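Local coordinates for protein scribble homolog (Homo sapiens, PDB 6EEY) that binds C-terminal PDZ ligands of the alpha1D-adrenergic receptor and probably acts as a scaffold in cell polarity, at residues Glu38-Ser46 and Arg56-Leu64. The protein carries 1 engineered substitution. Residues are numbered along the deposited sequence; the frame is centred on the assembly and turned at random.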
ATOM      1  N   GLU A  38     -13.107   4.579  -1.449  1.00  9.21           N
ATOM      2  CA  GLU A  38     -12.148   4.174  -2.468  1.00  8.95           C
ATOM      3  C   GLU A  38     -10.720   4.068  -1.942  1.00  8.48           C
ATOM      4  O   GLU A  38      -9.767   4.073  -2.728  1.00  9.55           O
ATOM      5  CB  GLU A  38     -12.236   5.123  -3.661  1.00 10.31           C
ATOM      6  CG  GLU A  38     -13.595   5.090  -4.340  1.00 10.68           C
ATOM      7  CD  GLU A  38     -13.662   5.921  -5.596  1.00 14.17           C
ATOM      8  OE1 GLU A  38     -12.933   6.934  -5.675  1.00 15.64           O
ATOM      9  OE2 GLU A  38     -14.433   5.541  -6.509  1.00 12.75           O
ATOM     10  N   GLY A  39     -10.561   3.931  -0.640  1.00  7.79           N
ATOM     11  CA  GLY A  39      -9.242   3.755  -0.074  1.00  8.58           C
ATOM     12  C   GLY A  39      -8.595   2.452  -0.492  1.00  6.26           C
ATOM     13  O   GLY A  39      -9.251   1.494  -0.915  1.00  6.70           O
ATOM     14  N   ILE A  40      -7.281   2.442  -0.385  1.00  5.83           N
ATOM     15  CA  ILE A  40      -6.468   1.265  -0.630  1.00  5.27           C
ATOM     16  C   ILE A  40      -6.114   0.674   0.723  1.00  4.50           C
ATOM     17  O   ILE A  40      -5.695   1.407   1.628  1.00  5.01           O
ATOM     18  CB  ILE A  40      -5.188   1.635  -1.387  1.00  5.98           C
ATOM     19  CG1 ILE A  40      -5.515   2.251  -2.743  1.00  9.51           C
ATOM     20  CG2 ILE A  40      -4.294   0.417  -1.534  1.00  6.44           C
ATOM     21  CD1 ILE A  40      -6.325   1.386  -3.610  1.00 17.56           C
ATOM     22  N   PHE A  41      -6.264  -0.637   0.860  1.00  4.06           N
ATOM     23  CA  PHE A  41      -6.002  -1.339   2.100  1.00  3.83           C
ATOM     24  C   PHE A  41      -5.095  -2.524   1.860  1.00  3.80           C
ATOM     25  O   PHE A  41      -5.116  -3.131   0.793  1.00  4.01           O
ATOM     26  CB  PHE A  41      -7.299  -1.846   2.734  1.00  5.06           C
ATOM     27  CG  PHE A  41      -8.236  -0.747   3.105  1.00  5.12           C
ATOM     28  CD1 PHE A  41      -9.110  -0.223   2.175  1.00  5.99           C
ATOM     29  CD2 PHE A  41      -8.216  -0.213   4.369  1.00  5.09           C
ATOM     30  CE1 PHE A  41      -9.971   0.814   2.513  1.00  7.22           C
ATOM     31  CE2 PHE A  41      -9.071   0.832   4.711  1.00  6.70           C
ATOM     32  CZ  PHE A  41      -9.946   1.343   3.767  1.00  6.56           C
ATOM     33  N   ILE A  42      -4.309  -2.854   2.863  1.00  3.51           N
ATOM     34  CA  ILE A  42      -3.462  -4.037   2.792  1.00  3.96           C
ATOM     35  C   ILE A  42      -4.328  -5.270   2.968  1.00  4.91           C
ATOM     36  O   ILE A  42      -5.036  -5.396   3.973  1.00  4.38           O
ATOM     37  CB  ILE A  42      -2.363  -3.998   3.866  1.00  3.72           C
ATOM     38  CG1 ILE A  42      -1.522  -2.737   3.698  1.00  4.91           C
ATOM     39  CG2 ILE A  42      -1.527  -5.265   3.805  1.00  4.00           C
ATOM     40  CD1 ILE A  42      -0.317  -2.681   4.620  1.00  6.02           C
ATOM     41  N   SER A  43      -4.255  -6.196   2.008  1.00  3.63           N
ATOM     42  CA  SER A  43      -5.050  -7.410   2.071  1.00  6.20           C
ATOM     43  C   SER A  43      -4.239  -8.654   2.389  1.00  5.33           C
ATOM     44  O   SER A  43      -4.827  -9.653   2.815  1.00  7.15           O
ATOM     45  CB  SER A  43      -5.810  -7.618   0.759  1.00  6.99           C
ATOM     46  OG  SER A  43      -4.873  -7.663  -0.283  1.00  8.07           O
ATOM     47  N   LYS A  44      -2.919  -8.613   2.233  1.00  4.46           N
ATOM     48  CA  LYS A  44      -2.056  -9.727   2.582  1.00  6.45           C
ATOM     49  C   LYS A  44      -0.673  -9.175   2.884  1.00  5.36           C
ATOM     50  O   LYS A  44      -0.219  -8.213   2.259  1.00  5.32           O
ATOM     51  CB  LYS A  44      -1.961 -10.739   1.439  1.00  8.01           C
ATOM     52  CG  LYS A  44      -3.271 -11.366   1.007  1.00 16.43           C
ATOM     53  CD  LYS A  44      -3.024 -12.429  -0.053  1.00 19.53           C
ATOM     54  CE  LYS A  44      -4.311 -13.109  -0.479  1.00 21.80           C
ATOM     55  NZ  LYS A  44      -4.061 -14.051  -1.610  1.00 27.75           N
ATOM     56  N   VAL A  45      -0.003  -9.803   3.844  1.00  4.84           N
ATOM     57  CA  VAL A  45       1.405  -9.562   4.111  1.00  4.01           C
ATOM     58  C   VAL A  45       2.125 -10.890   3.940  1.00  5.45           C
ATOM     59  O   VAL A  45       1.884 -11.825   4.702  1.00  5.20           O
ATOM     60  CB  VAL A  45       1.632  -8.994   5.515  1.00  4.77           C
ATOM     61  CG1 VAL A  45       3.121  -8.821   5.768  1.00  5.44           C
ATOM     62  CG2 VAL A  45       0.908  -7.688   5.688  1.00  5.21           C
ATOM     63  N   SER A  46       3.015 -10.975   2.983  1.00  4.48           N
ATOM     64  CA  SER A  46       3.766 -12.203   2.769  1.00  6.09           C
ATOM     65  C   SER A  46       4.766 -12.402   3.905  1.00  5.46           C
ATOM     66  O   SER A  46       5.562 -11.511   4.177  1.00  5.55           O
ATOM     67  CB  SER A  46       4.516 -12.064   1.449  1.00  9.23           C
ATOM     68  OG  SER A  46       5.309 -13.199   1.209  1.00 14.55           O
ATOM     69  N   ARG A  56       5.891  -4.900  11.180  1.00  3.44           N
ATOM     70  CA  ARG A  56       4.948  -3.876  11.616  1.00  4.19           C
ATOM     71  C   ARG A  56       3.641  -3.898  10.830  1.00  3.66           C
ATOM     72  O   ARG A  56       2.562  -3.839  11.424  1.00  4.90           O
ATOM     73  CB  ARG A  56       5.593  -2.491  11.525  1.00  3.46           C
ATOM     74  CG  ARG A  56       6.629  -2.268  12.591  1.00  4.64           C
ATOM     75  CD  ARG A  56       7.299  -0.929  12.441  1.00  5.30           C
ATOM     76  NE  ARG A  56       8.159  -0.894  11.259  1.00  4.91           N
ATOM     77  CZ  ARG A  56       8.814   0.179  10.842  1.00  4.39           C
ATOM     78  NH1 ARG A  56       8.713   1.330  11.488  1.00  5.03           N
ATOM     79  NH2 ARG A  56       9.594   0.089   9.785  1.00  5.52           N
ATOM     80  N   LEU A  57       3.702  -3.968   9.502  1.00  2.95           N
ATOM     81  CA  LEU A  57       2.482  -3.855   8.720  1.00  3.49           C
ATOM     82  C   LEU A  57       1.593  -5.070   8.923  1.00  3.54           C
ATOM     83  O   LEU A  57       2.061  -6.188   9.135  1.00  4.15           O
ATOM     84  CB  LEU A  57       2.813  -3.702   7.247  1.00  3.65           C
ATOM     85  CG  LEU A  57       3.497  -2.400   6.854  1.00  3.18           C
ATOM     86  CD1 LEU A  57       3.819  -2.424   5.378  1.00  5.01           C
ATOM     87  CD2 LEU A  57       2.655  -1.191   7.178  1.00  5.18           C
ATOM     88  N   ARG A  58       0.288  -4.829   8.832  1.00  4.08           N
ATOM     89  CA  ARG A  58      -0.730  -5.845   9.012  1.00  3.95           C
ATOM     90  C   ARG A  58      -1.813  -5.664   7.963  1.00  4.25           C
ATOM     91  O   ARG A  58      -2.055  -4.561   7.459  1.00  4.74           O
ATOM     92  CB  ARG A  58      -1.386  -5.746  10.400  1.00  5.72           C
ATOM     93  CG  ARG A  58      -0.496  -6.141  11.548  1.00  6.66           C
ATOM     94  CD  ARG A  58      -0.324  -7.645  11.535  1.00  7.55           C
ATOM     95  NE  ARG A  58       0.480  -8.128  12.650  1.00  6.76           N
ATOM     96  CZ  ARG A  58       1.800  -8.029  12.708  1.00  5.79           C
ATOM     97  NH1 ARG A  58       2.472  -7.468  11.724  1.00  6.18           N
ATOM     98  NH2 ARG A  58       2.460  -8.513  13.747  1.00  8.58           N
ATOM     99  N   VAL A  59      -2.487  -6.770   7.676  1.00  3.95           N
ATOM    100  CA  VAL A  59      -3.735  -6.722   6.939  1.00  5.06           C
ATOM    101  C   VAL A  59      -4.669  -5.742   7.595  1.00  5.40           C
ATOM    102  O   VAL A  59      -4.759  -5.669   8.824  1.00  6.15           O
ATOM    103  CB  VAL A  59      -4.346  -8.133   6.875  1.00  5.32           C
ATOM    104  CG1 VAL A  59      -5.762  -8.073   6.354  1.00  6.36           C
ATOM    105  CG2 VAL A  59      -3.479  -9.046   6.010  1.00  6.87           C
ATOM    106  N   GLY A  60      -5.354  -4.970   6.767  1.00  4.72           N
ATOM    107  CA  GLY A  60      -6.364  -4.044   7.221  1.00  5.86           C
ATOM    108  C   GLY A  60      -5.902  -2.613   7.305  1.00  5.00           C
ATOM    109  O   GLY A  60      -6.747  -1.712   7.400  1.00  7.16           O
ATOM    110  N   LEU A  61      -4.608  -2.361   7.263  1.00  3.88           N
ATOM    111  CA  LEU A  61      -4.147  -0.988   7.279  1.00  4.25           C
ATOM    112  C   LEU A  61      -4.547  -0.275   5.999  1.00  4.51           C
ATOM    113  O   LEU A  61      -4.510  -0.842   4.903  1.00  4.97           O
ATOM    114  CB  LEU A  61      -2.630  -0.918   7.408  1.00  4.63           C
ATOM    115  CG  LEU A  61      -2.078  -1.422   8.733  1.00  6.48           C
ATOM    116  CD1 LEU A  61      -0.581  -1.296   8.737  1.00  6.55           C
ATOM    117  CD2 LEU A  61      -2.665  -0.694   9.921  1.00 12.37           C
ATOM    118  N   ARG A  62      -4.939   0.980   6.151  1.00  4.28           N
ATOM    119  CA  ARG A  62      -5.166   1.882   5.035  1.00  4.74           C
ATOM    120  C   ARG A  62      -3.820   2.393   4.549  1.00  4.61           C
ATOM    121  O   ARG A  62      -2.989   2.822   5.353  1.00  5.53           O
ATOM    122  CB  ARG A  62      -6.031   3.040   5.539  1.00  6.53           C
ATOM    123  CG  ARG A  62      -6.238   4.215   4.597  1.00  8.99           C
ATOM    124  CD  ARG A  62      -7.337   3.925   3.641  1.00 10.92           C
ATOM    125  NE  ARG A  62      -7.629   5.052   2.758  1.00  7.76           N
ATOM    126  CZ  ARG A  62      -8.609   5.935   2.918  1.00  7.28           C
ATOM    127  NH1 ARG A  62      -9.423   5.884   3.966  1.00  8.11           N
ATOM    128  NH2 ARG A  62      -8.778   6.874   2.000  1.00  7.22           N
ATOM    129  N   LEU A  63      -3.585   2.318   3.248  1.00  3.93           N
ATOM    130  CA  LEU A  63      -2.330   2.728   2.640  1.00  4.21           C
ATOM    131  C   LEU A  63      -2.601   3.982   1.824  1.00  3.64           C
ATOM    132  O   LEU A  63      -3.328   3.928   0.824  1.00  4.14           O
ATOM    133  CB  LEU A  63      -1.835   1.600   1.755  1.00  5.56           C
ATOM    134  CG  LEU A  63      -0.527   1.867   1.050  1.00  4.43           C
ATOM    135  CD1 LEU A  63       0.614   2.109   2.015  1.00  5.50           C
ATOM    136  CD2 LEU A  63      -0.199   0.686   0.153  1.00  6.65           C
ATOM    137  N   LEU A  64      -2.046   5.111   2.262  1.00  3.15           N
ATOM    138  CA  LEU A  64      -2.300   6.402   1.639  1.00  3.62           C
ATOM    139  C   LEU A  64      -1.237   6.815   0.637  1.00  3.55           C
ATOM    140  O   LEU A  64      -1.562   7.466  -0.365  1.00  4.16           O
ATOM    141  CB  LEU A  64      -2.408   7.499   2.693  1.00  4.47           C
ATOM    142  CG  LEU A  64      -3.610   7.399   3.627  1.00  5.27           C
ATOM    143  CD1 LEU A  64      -3.507   8.391   4.757  1.00 11.96           C
ATOM    144  CD2 LEU A  64      -4.910   7.634   2.874  1.00  8.64           C
TER
HETATM  145  O   HOH W   1      -5.922   4.846   0.518  1.00  5.92           O
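Phe41 and Arg62 face each other as a non-hydrogen-bonded antiparallel pair, and their side chains meet on the same side of the sheet. With CG anti to the backbone N (chi1 172°) and a bend at chi2, the arginine passes its CD over one face of the phenyl ring, a CH-pi contact 4.0 Å from the ring centroid. Beyond it the guanidinium is turned 47° from the ring and lays a face against Gly39, whose CA lies 3.5 Å from Arg62 NE. A water in the guanidinium plane takes the NE-H; it also accepts from Ile40 N and donates to Leu63 O, bridging the strands where they begin to part. At the ring edge, near its plane, CD2 approaches Gly60 O.

Three backbone bonds hold the segments together. Leu63 N reaches Ile40 O at 2.8 Å, Ile42 N donates to Leu61 O, and Ile42 O receives Gly60 N at 2.8 Å. The last two join strand 40-45 to the type II turn Arg58-Leu61, whose third position is taken by Gly60 at phi 100°, where a side chain would jam against the preceding carbonyl oxygen.

Ile42 points into this turn. Its CG1 is anti to the carbonyl carbon, and an extended chi2 carries CD1 alongside Leu61 CB (4.0 Å) and on to Leu57 CD2, while its CB rests 3.6 Å from Arg58 O. Leu57 continues inward to Leu7, Ile9 and Val94. Val59 lies against the backbone of Ser43, its CG2 3.5 Å from Ser43 O, just where Ser43 and Lys44 form a classic beta bulge opposite Ser20. On its other side strand 40-45 pairs with strand 19-23, so the contact ties strand 40-45 to the turn and the start of strand 62-66 within the curled antiparallel sheet characteristic of the PDZ fold.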